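Local structure of integron cassette protein (Vibrio cholerae, 3FY6) at residues A[12-17]-A[101-106]; A[47-52]-A[84-89]; A[72-77]-A[107-112]. The protein is of unknown function but is encoded by a mobile integron gene cassette and forms a two-chain assembly with a novel fold. One frame throughout, in Å; residues are numbered along the deposited sequence.

Two consecutive helices, 77-89 and 95-114, pack against the five-stranded antiparallel sheet. Contact 1 sets helix 95-114 on edge strand 10-18. Contact 3 lies further along the same helix, its centre about 10 Å from that of contact 1, and brings in the loop leading to helix 77-89; Val105 CG1 of contact 1 meets its Thr77 CG2 at 3.9 Å. Contact 2 joins helix 77-89 to strand 43-50; its centre lies about 19 Å from that of contact 1 and about 22 Å from that of contact 3, yet Leu102 CD2 of contact 1 touches its Ala84 CB at 3.8 Å. All three touch the second subunit; with the function unknown, none can be tied to an active site.

Contact 1: A[12-17]-A[101-106]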
loop_
_atom_site.group_PDB
_atom_site.type_symbol
_atom_site.label_atom_id
_atom_site.label_comp_id
_atom_site.label_asym_id
_atom_site.label_seq_id
_atom_site.Cartn_x
_atom_site.Cartn_y
_atom_site.Cartn_z
ATOM N N VAL A 12 -5.638 6.407 -20.945
ATOM C CA VAL A 12 -5.405 5.006 -20.664
ATOM C C VAL A 12 -6.553 4.490 -19.792
ATOM O O VAL A 12 -6.859 5.075 -18.760
ATOM C CB VAL A 12 -4.059 4.819 -19.931
ATOM C CG1 VAL A 12 -3.752 3.347 -19.749
ATOM C CG2 VAL A 12 -2.939 5.505 -20.714
ATOM N N ASN A 13 -7.201 3.413 -20.219
ATOM C CA ASN A 13 -8.248 2.805 -19.416
ATOM C C ASN A 13 -7.682 1.621 -18.649
ATOM O O ASN A 13 -7.169 0.686 -19.242
ATOM C CB ASN A 13 -9.433 2.373 -20.292
ATOM C CG ASN A 13 -10.367 3.532 -20.621
ATOM O OD1 ASN A 13 -9.936 4.672 -20.750
ATOM N ND2 ASN A 13 -11.655 3.239 -20.737
ATOM N N LEU A 14 -7.770 1.672 -17.326
ATOM C CA LEU A 14 -7.199 0.625 -16.485
ATOM C C LEU A 14 -8.308 -0.168 -15.788
ATOM O O LEU A 14 -9.325 0.391 -15.405
ATOM C CB LEU A 14 -6.252 1.244 -15.452
ATOM C CG LEU A 14 -5.033 1.978 -16.021
ATOM C CD1 LEU A 14 -4.236 2.644 -14.905
ATOM C CD2 LEU A 14 -4.151 1.008 -16.803
ATOM N N ASN A 15 -8.106 -1.470 -15.620
ATOM C CA ASN A 15 -9.154 -2.322 -15.075
ATOM C C ASN A 15 -8.795 -2.832 -13.682
ATOM O O ASN A 15 -7.942 -3.710 -13.531
ATOM C CB ASN A 15 -9.428 -3.487 -16.026
ATOM C CG ASN A 15 -9.595 -3.028 -17.473
ATOM O OD1 ASN A 15 -8.874 -3.470 -18.363
ATOM N ND2 ASN A 15 -10.531 -2.120 -17.700
ATOM N N ILE A 16 -9.442 -2.272 -12.669
ATOM C CA ILE A 16 -9.099 -2.594 -11.285
ATOM C C ILE A 16 -10.192 -3.430 -10.620
ATOM O O ILE A 16 -11.331 -2.986 -10.499
ATOM C CB ILE A 16 -8.886 -1.308 -10.458
ATOM C CG1 ILE A 16 -7.833 -0.409 -11.128
ATOM C CG2 ILE A 16 -8.498 -1.653 -9.014
ATOM C CD1 ILE A 16 -6.410 -0.929 -11.001
ATOM N N TYR A 17 -9.845 -4.629 -10.164
ATOM C CA TYR A 17 -10.854 -5.501 -9.568
ATOM C C TYR A 17 -11.315 -4.996 -8.209
ATOM O O TYR A 17 -10.498 -4.710 -7.335
ATOM C CB TYR A 17 -10.376 -6.950 -9.450
ATOM C CG TYR A 17 -11.484 -7.832 -8.934
ATOM C CD1 TYR A 17 -12.477 -8.300 -9.794
ATOM C CD2 TYR A 17 -11.580 -8.147 -7.581
ATOM C CE1 TYR A 17 -13.524 -9.077 -9.326
ATOM C CE2 TYR A 17 -12.632 -8.937 -7.095
ATOM C CZ TYR A 17 -13.594 -9.393 -7.978
ATOM O OH TYR A 17 -14.626 -10.166 -7.519
ATOM N N GLU A 101 2.933 0.223 -19.478
ATOM C CA GLU A 101 3.547 0.428 -18.172
ATOM C C GLU A 101 2.470 0.657 -17.075
ATOM O O GLU A 101 2.572 0.119 -15.971
ATOM C CB GLU A 101 4.575 1.562 -18.220
ATOM C CG GLU A 101 5.769 1.287 -19.182
ATOM C CD GLU A 101 6.513 -0.020 -18.880
ATOM O OE1 GLU A 101 6.448 -0.506 -17.741
ATOM O OE2 GLU A 101 7.170 -0.568 -19.785
ATOM N N LEU A 102 1.434 1.434 -17.385
ATOM C CA LEU A 102 0.357 1.675 -16.425
ATOM C C LEU A 102 -0.485 0.422 -16.223
ATOM O O LEU A 102 -0.970 0.159 -15.122
ATOM C CB LEU A 102 -0.535 2.828 -16.878
ATOM C CG LEU A 102 0.052 4.232 -16.730
ATOM C CD1 LEU A 102 -0.936 5.258 -17.250
ATOM C CD2 LEU A 102 0.396 4.514 -15.272
ATOM N N GLU A 103 -0.664 -0.352 -17.290
ATOM C CA GLU A 103 -1.369 -1.621 -17.162
ATOM C C GLU A 103 -0.633 -2.595 -16.249
ATOM O O GLU A 103 -1.268 -3.413 -15.581
ATOM C CB GLU A 103 -1.635 -2.244 -18.535
ATOM C CG GLU A 103 -2.729 -1.480 -19.312
ATOM C CD GLU A 103 -3.013 -2.042 -20.704
ATOM O OE1 GLU A 103 -2.116 -2.680 -21.298
ATOM O OE2 GLU A 103 -4.138 -1.833 -21.211
ATOM N N LEU A 104 0.699 -2.517 -16.212
ATOM C CA LEU A 104 1.440 -3.384 -15.308
ATOM C C LEU A 104 1.208 -2.939 -13.853
ATOM O O LEU A 104 1.243 -3.757 -12.925
ATOM C CB LEU A 104 2.941 -3.430 -15.647
ATOM C CG LEU A 104 3.388 -3.975 -17.010
ATOM C CD1 LEU A 104 4.921 -4.014 -17.089
ATOM C CD2 LEU A 104 2.819 -5.368 -17.269
ATOM N N VAL A 105 0.972 -1.648 -13.646
ATOM C CA VAL A 105 0.669 -1.193 -12.295
ATOM C C VAL A 105 -0.720 -1.688 -11.872
ATOM O O VAL A 105 -0.912 -2.150 -10.745
ATOM C CB VAL A 105 0.739 0.325 -12.159
ATOM C CG1 VAL A 105 0.357 0.728 -10.744
ATOM C CG2 VAL A 105 2.144 0.816 -12.486
ATOM N N ALA A 106 -1.687 -1.609 -12.786
ATOM C CA ALA A 106 -3.029 -2.109 -12.495
ATOM C C ALA A 106 -2.970 -3.595 -12.193
ATOM O O ALA A 106 -3.613 -4.073 -11.258
ATOM C CB ALA A 106 -3.992 -1.834 -13.667
HETATM O O HOH W 1 -6.404 -2.196 -19.548
HETATM O O HOH W 2 -5.569 0.235 -21.335
#
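Leu14 reaches from strand 12-17 to the helix backbone, its CG anti to the carbonyl carbon (chi1 -62°), and crosses the Leu102 side chain at about a right angle. Its CD2 branch makes the closest approach: it lies 3.7 Å from Leu102 O and is flanked by Leu102 CB and by Glu103 CG. On one side of it, Val12 CG2 meets Leu102 CD1 at 4.0 Å, the two side chains crossing obliquely. On the other, the tip of Ile16 rests on the small Ala106, CD1 to CB 3.7 Å, which lets strand and helix come close. On the more exposed side the contact turns polar. Waters 1 and 2 both lie within hydrogen-bonding reach of Asn13 O and Glu103 OE2 and can bridge them, although more acceptors lie nearby than they have protons; Glu103 OE1 is held in a salt bridge with Arg100. Phe81 of helix 77-89 also packs on Leu14, while backbone hydrogen bonds from Val12, Leu14 and Ile16 hold the strand to its neighbour 23-31 in the sheet. The axes approach to 8.1 Å and run at 11°, nearly parallel: a helix laid along the edge strand of an antiparallel sheet, helix-on-sheet packing of an alpha+beta fold.

Contact 2: A[47-52]-A[84-89]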
loop_
_atom_site.group_PDB
_atom_site.type_symbol
_atom_site.label_atom_id
_atom_site.label_comp_id
_atom_site.label_asym_id
_atom_site.label_seq_id
_atom_site.Cartn_x
_atom_site.Cartn_y
_atom_site.Cartn_z
ATOM N N ALA A 47 -3.234 15.699 -10.885
ATOM C CA ALA A 47 -1.860 16.119 -10.613
ATOM C C ALA A 47 -1.457 17.171 -11.641
ATOM O O ALA A 47 -1.584 16.950 -12.844
ATOM C CB ALA A 47 -0.905 14.926 -10.685
ATOM N N THR A 48 -0.971 18.314 -11.171
ATOM C CA THR A 48 -0.586 19.392 -12.072
ATOM C C THR A 48 0.930 19.550 -12.124
ATOM O O THR A 48 1.593 19.603 -11.090
ATOM C CB THR A 48 -1.226 20.733 -11.656
ATOM O OG1 THR A 48 -0.954 20.980 -10.274
ATOM C CG2 THR A 48 -2.721 20.680 -11.843
ATOM N N TYR A 49 1.474 19.617 -13.334
ATOM C CA TYR A 49 2.909 19.789 -13.508
ATOM C C TYR A 49 3.340 21.206 -13.158
ATOM O O TYR A 49 2.657 22.170 -13.499
ATOM C CB TYR A 49 3.304 19.486 -14.950
ATOM C CG TYR A 49 4.789 19.603 -15.196
ATOM C CD1 TYR A 49 5.635 18.524 -14.971
ATOM C CD2 TYR A 49 5.347 20.794 -15.642
ATOM C CE1 TYR A 49 6.994 18.625 -15.189
ATOM C CE2 TYR A 49 6.706 20.906 -15.861
ATOM C CZ TYR A 49 7.525 19.817 -15.632
ATOM O OH TYR A 49 8.878 19.920 -15.850
ATOM N N SER A 50 4.472 21.333 -12.474
ATOM C CA SER A 50 5.072 22.644 -12.230
ATOM C C SER A 50 6.554 22.620 -12.599
ATOM O O SER A 50 7.256 21.644 -12.335
ATOM C CB SER A 50 4.873 23.094 -10.777
ATOM O OG SER A 50 5.549 22.242 -9.868
ATOM N N GLU A 51 7.022 23.701 -13.215
ATOM C CA GLU A 51 8.371 23.742 -13.772
ATOM C C GLU A 51 9.486 23.440 -12.778
ATOM O O GLU A 51 10.445 22.741 -13.105
ATOM C CB GLU A 51 8.628 25.084 -14.457
ATOM C CG GLU A 51 8.295 25.073 -15.937
ATOM C CD GLU A 51 9.100 24.031 -16.700
ATOM O OE1 GLU A 51 10.238 23.732 -16.277
ATOM O OE2 GLU A 51 8.597 23.514 -17.720
ATOM N N ASN A 52 9.364 23.956 -11.564
ATOM C CA ASN A 52 10.471 23.864 -10.625
ATOM C C ASN A 52 10.174 23.049 -9.376
ATOM O O ASN A 52 10.969 23.034 -8.437
ATOM C CB ASN A 52 10.955 25.266 -10.252
ATOM C CG ASN A 52 11.488 26.030 -11.448
ATOM O OD1 ASN A 52 12.379 25.552 -12.156
ATOM N ND2 ASN A 52 10.944 27.221 -11.684
ATOM N N ALA A 84 5.214 7.322 -14.605
ATOM C CA ALA A 84 4.872 7.016 -15.984
ATOM C C ALA A 84 4.472 8.286 -16.737
ATOM O O ALA A 84 4.879 8.502 -17.889
ATOM C CB ALA A 84 3.760 5.987 -16.036
ATOM N N TRP A 85 3.692 9.132 -16.072
ATOM C CA TRP A 85 3.217 10.367 -16.682
ATOM C C TRP A 85 4.380 11.297 -16.999
ATOM O O TRP A 85 4.480 11.813 -18.117
ATOM C CB TRP A 85 2.182 11.058 -15.790
ATOM C CG TRP A 85 1.930 12.494 -16.143
ATOM C CD1 TRP A 85 1.551 12.988 -17.360
ATOM C CD2 TRP A 85 2.023 13.620 -15.265
ATOM N NE1 TRP A 85 1.406 14.353 -17.294
ATOM C CE2 TRP A 85 1.697 14.766 -16.020
ATOM C CE3 TRP A 85 2.348 13.771 -13.912
ATOM C CZ2 TRP A 85 1.685 16.045 -15.469
ATOM C CZ3 TRP A 85 2.332 15.038 -13.365
ATOM C CH2 TRP A 85 2.013 16.162 -14.143
ATOM N N LEU A 86 5.266 11.501 -16.024
ATOM C CA LEU A 86 6.398 12.400 -16.217
ATOM C C LEU A 86 7.317 11.898 -17.332
ATOM O O LEU A 86 7.820 12.682 -18.132
ATOM C CB LEU A 86 7.178 12.598 -14.920
ATOM C CG LEU A 86 6.422 13.347 -13.818
ATOM C CD1 LEU A 86 7.300 13.517 -12.601
ATOM C CD2 LEU A 86 5.947 14.700 -14.321
ATOM N N GLU A 87 7.524 10.590 -17.394
ATOM C CA GLU A 87 8.344 10.034 -18.465
ATOM C C GLU A 87 7.677 10.185 -19.839
ATOM O O GLU A 87 8.330 10.516 -20.822
ATOM C CB GLU A 87 8.687 8.584 -18.163
ATOM C CG GLU A 87 9.635 8.455 -16.983
ATOM C CD GLU A 87 10.967 9.149 -17.244
ATOM O OE1 GLU A 87 11.579 8.891 -18.303
ATOM O OE2 GLU A 87 11.400 9.956 -16.395
ATOM N N TRP A 88 6.369 9.972 -19.892
ATOM C CA TRP A 88 5.613 10.133 -21.128
ATOM C C TRP A 88 5.627 11.590 -21.553
ATOM O O TRP A 88 5.711 11.915 -22.739
ATOM C CB TRP A 88 4.169 9.677 -20.918
ATOM C CG TRP A 88 3.227 10.075 -22.008
ATOM C CD1 TRP A 88 2.935 9.364 -23.139
ATOM C CD2 TRP A 88 2.427 11.264 -22.065
ATOM N NE1 TRP A 88 2.010 10.044 -23.901
ATOM C CE2 TRP A 88 1.681 11.211 -23.265
ATOM C CE3 TRP A 88 2.269 12.369 -21.220
ATOM C CZ2 TRP A 88 0.794 12.222 -23.640
ATOM C CZ3 TRP A 88 1.383 13.369 -21.590
ATOM C CH2 TRP A 88 0.658 13.290 -22.789
ATOM N N ARG A 89 5.544 12.462 -20.560
ATOM C CA ARG A 89 5.466 13.891 -20.784
ATOM C C ARG A 89 6.648 14.403 -21.606
ATOM O O ARG A 89 6.473 15.186 -22.545
ATOM C CB ARG A 89 5.422 14.606 -19.438
ATOM C CG ARG A 89 5.104 16.060 -19.556
ATOM C CD ARG A 89 5.180 16.763 -18.225
ATOM N NE ARG A 89 5.182 18.200 -18.448
ATOM C CZ ARG A 89 6.286 18.914 -18.610
ATOM N NH1 ARG A 89 7.468 18.317 -18.549
ATOM N NH2 ARG A 89 6.209 20.222 -18.822
#
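Arg89 NE is the best-held polar atom, gripped by one hydrogen bond, to Lys33 O, while the whole guanidinium lies flat on the ring of Tyr49. The stack is nearly parallel, planes 9° apart, with Arg89 CZ 3.3 Å from the Tyr49 ring centroid and almost on the ring normal, a face-on cation-pi contact. NH2 sits over the CE2 side of the ring, Arg89 NH2 to Tyr49 CE2 3.1 Å, and Arg89 NH1 lies above Tyr49 CZ. The arginine gets there with its chain extended from CG to NE and CG anti to the backbone N (chi1 -170°); a turn of -90° at chi4 sets the guanidinium across the end of that chain. Its CD adds an off-centre CH-pi contact to the same ring.

Tyr49 also has its CG anti to the backbone N, which carries the ring to the helix side, where Arg89 can cover it. Leu86 CD2 meets the ring edge in plane at Tyr49 CD1, 3.9 Å away. The same methyl sits over one face of Trp85, offset toward the edge of the ring; the Trp85 CH2 corner points at the strand and lies 3.6 Å from Tyr49 N and 3.7 Å from Tyr49 CB. Ala47 CB touches the neighbouring Trp85 CZ3 at 4.2 Å. Trp85 NE1 is tied to His32 O, so the two long helix side chains each hold a carbonyl in the turn between strands 23-31 and 35-40.

Glu51 OE2 stands 4.2 Å from Arg89 NH2, beyond a salt bridge and in a poorly ordered side chain. No hydrogen bond joins the two segments directly: a cation on a pi face, with apolar packing beside it, links them, and the electron-rich phenol ring probably helps stabilise the arginine's positive charge.

Contact 3: A[72-77]-A[107-112]; sequences YPPEIT and QWVNKV
Pro74 lies over one face of the Trp108 indole, its CG 3.5 Å from the centroid of the six-membered ring and 16° off the ring normal, a CH-pi contact. The two side chains meet tip to tip, and the closest atoms are Pro74 CG and Trp108 CH2 at 3.4 Å. Ile76 comes at the rim of the same ring: its CG2 lies in plane, 3.9 Å from Trp108 CH2, so the proline and the isoleucine take up a face and an edge of the indole. Trp108 CG is anti to the backbone N (chi1 -175°), which carries the ring away from the helix to the loop.

Beside this stack the valines close the row. Val112 CG2 touches the Pro74 ring at CD and CG, 4.0 Å from CD, while its CG1 touches Tyr72 O. One turn back, Val109 CG2 touches both Pro73 CB, at 4.1 Å, and Thr77 CG2.

What sets the loop in this pose is a type I turn from Pro74 to Thr77. Pro74 O accepts two hydrogen bonds from the same residue, from Thr77 N and from Thr77 OG1, the latter 2.7 Å long and lying in the carbonyl plane on a lone pair. The OG1 bond fixes the rotation of the Thr77 side chain and leaves its methyl turned to Val109.

Further out, Trp108 NE1 hydrogen-bonds to Val112 O of the second subunit, and Val112 O receives the reciprocal bond, so the contact lies at the dimer interface. Within the chain, the loop connects helix 62-67, whose Met66 packs on Pro73 and Leu62 on Thr77, to helix 77-89, and it lies against helix 95-114, where Val109 also touches Ile16 of strand 10-18.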
loop_
_atom_site.group_PDB
_atom_site.type_symbol
_atom_site.label_atom_id
_atom_site.label_comp_id
_atom_site.label_asym_id
_atom_site.label_seq_id
_atom_site.Cartn_x
_atom_site.Cartn_y
_atom_site.Cartn_z
ATOM N N TYR A 72 -7.014 -2.078 -1.649
ATOM C CA TYR A 72 -5.939 -1.572 -0.796
ATOM C C TYR A 72 -4.613 -1.739 -1.514
ATOM O O TYR A 72 -3.923 -2.740 -1.339
ATOM C CB TYR A 72 -5.962 -2.312 0.556
ATOM C CG TYR A 72 -7.343 -2.231 1.158
ATOM C CD1 TYR A 72 -7.719 -1.134 1.922
ATOM C CD2 TYR A 72 -8.304 -3.198 0.877
ATOM C CE1 TYR A 72 -9.001 -1.027 2.436
ATOM C CE2 TYR A 72 -9.586 -3.102 1.387
ATOM C CZ TYR A 72 -9.928 -2.015 2.168
ATOM O OH TYR A 72 -11.204 -1.907 2.678
ATOM N N PRO A 73 -4.259 -0.746 -2.342
ATOM C CA PRO A 73 -3.094 -0.802 -3.222
ATOM C C PRO A 73 -1.850 -0.446 -2.434
ATOM O O PRO A 73 -1.958 0.200 -1.397
ATOM C CB PRO A 73 -3.366 0.318 -4.237
ATOM C CG PRO A 73 -4.477 1.164 -3.634
ATOM C CD PRO A 73 -4.836 0.605 -2.293
ATOM N N PRO A 74 -0.675 -0.859 -2.914
ATOM C CA PRO A 74 0.551 -0.418 -2.241
ATOM C C PRO A 74 0.570 1.111 -2.182
ATOM O O PRO A 74 0.039 1.773 -3.076
ATOM C CB PRO A 74 1.651 -0.942 -3.157
ATOM C CG PRO A 74 1.012 -2.119 -3.876
ATOM C CD PRO A 74 -0.406 -1.721 -4.079
ATOM N N GLU A 75 1.151 1.672 -1.130
ATOM C CA GLU A 75 1.115 3.118 -0.932
ATOM C C GLU A 75 1.849 3.886 -2.046
ATOM O O GLU A 75 1.503 5.022 -2.353
ATOM C CB GLU A 75 1.673 3.480 0.453
ATOM C CG GLU A 75 2.283 4.882 0.557
ATOM C CD GLU A 75 1.242 5.995 0.532
ATOM O OE1 GLU A 75 0.114 5.769 1.022
ATOM O OE2 GLU A 75 1.558 7.100 0.031
ATOM N N ILE A 76 2.851 3.255 -2.654
ATOM C CA ILE A 76 3.623 3.883 -3.726
ATOM C C ILE A 76 2.895 3.950 -5.085
ATOM O O ILE A 76 3.412 4.525 -6.045
ATOM C CB ILE A 76 4.943 3.136 -3.942
ATOM C CG1 ILE A 76 5.940 4.020 -4.702
ATOM C CG2 ILE A 76 4.685 1.798 -4.658
ATOM C CD1 ILE A 76 7.315 3.374 -4.890
ATOM N N THR A 77 1.708 3.365 -5.168
ATOM C CA THR A 77 0.976 3.297 -6.439
ATOM C C THR A 77 0.815 4.661 -7.141
ATOM O O THR A 77 1.035 4.782 -8.340
ATOM C CB THR A 77 -0.405 2.633 -6.243
ATOM O OG1 THR A 77 -0.215 1.318 -5.700
ATOM C CG2 THR A 77 -1.153 2.524 -7.579
ATOM N N GLN A 107 -2.184 -4.319 -12.985
ATOM C CA GLN A 107 -2.014 -5.752 -12.802
ATOM C C GLN A 107 -1.460 -6.072 -11.412
ATOM O O GLN A 107 -1.890 -7.036 -10.761
ATOM C CB GLN A 107 -1.088 -6.305 -13.887
ATOM C CG GLN A 107 -0.748 -7.781 -13.775
ATOM C CD GLN A 107 0.276 -8.202 -14.814
ATOM O OE1 GLN A 107 0.320 -7.647 -15.911
ATOM N NE2 GLN A 107 1.111 -9.176 -14.468
ATOM N N TRP A 108 -0.503 -5.262 -10.964
ATOM C CA TRP A 108 0.066 -5.409 -9.630
ATOM C C TRP A 108 -1.011 -5.203 -8.555
ATOM O O TRP A 108 -1.158 -6.004 -7.629
ATOM C CB TRP A 108 1.185 -4.387 -9.430
ATOM C CG TRP A 108 1.932 -4.528 -8.126
ATOM C CD1 TRP A 108 2.172 -5.681 -7.438
ATOM C CD2 TRP A 108 2.592 -3.484 -7.401
ATOM N NE1 TRP A 108 2.931 -5.416 -6.318
ATOM C CE2 TRP A 108 3.196 -4.074 -6.269
ATOM C CE3 TRP A 108 2.717 -2.105 -7.588
ATOM C CZ2 TRP A 108 3.905 -3.333 -5.333
ATOM C CZ3 TRP A 108 3.431 -1.369 -6.657
ATOM C CH2 TRP A 108 4.022 -1.984 -5.553
ATOM N N VAL A 109 -1.753 -4.112 -8.675
ATOM C CA VAL A 109 -2.839 -3.850 -7.747
ATOM C C VAL A 109 -3.791 -5.049 -7.709
ATOM O O VAL A 109 -4.197 -5.483 -6.632
ATOM C CB VAL A 109 -3.587 -2.557 -8.104
ATOM C CG1 VAL A 109 -4.845 -2.402 -7.246
ATOM C CG2 VAL A 109 -2.662 -1.351 -7.929
ATOM N N ASN A 110 -4.135 -5.601 -8.871
ATOM C CA ASN A 110 -5.043 -6.744 -8.880
ATOM C C ASN A 110 -4.450 -7.947 -8.136
ATOM O O ASN A 110 -5.149 -8.645 -7.411
ATOM C CB ASN A 110 -5.499 -7.105 -10.308
ATOM C CG ASN A 110 -6.385 -6.024 -10.934
ATOM O OD1 ASN A 110 -6.378 -5.820 -12.155
ATOM N ND2 ASN A 110 -7.122 -5.298 -10.090
ATOM N N LYS A 111 -3.150 -8.171 -8.282
ATOM C CA LYS A 111 -2.509 -9.273 -7.571
ATOM C C LYS A 111 -2.540 -9.069 -6.047
ATOM O O LYS A 111 -2.708 -10.017 -5.285
ATOM C CB LYS A 111 -1.067 -9.465 -8.052
ATOM C CG LYS A 111 -0.961 -10.132 -9.422
ATOM C CD LYS A 111 0.503 -10.284 -9.819
ATOM C CE LYS A 111 0.681 -10.584 -11.304
ATOM N NZ LYS A 111 2.124 -10.509 -11.701
ATOM N N VAL A 112 -2.360 -7.827 -5.622
ATOM C CA VAL A 112 -2.410 -7.468 -4.210
ATOM C C VAL A 112 -3.785 -7.807 -3.633
ATOM O O VAL A 112 -3.900 -8.471 -2.600
ATOM C CB VAL A 112 -2.110 -5.971 -4.037
ATOM C CG1 VAL A 112 -2.305 -5.532 -2.570
ATOM C CG2 VAL A 112 -0.677 -5.679 -4.505
#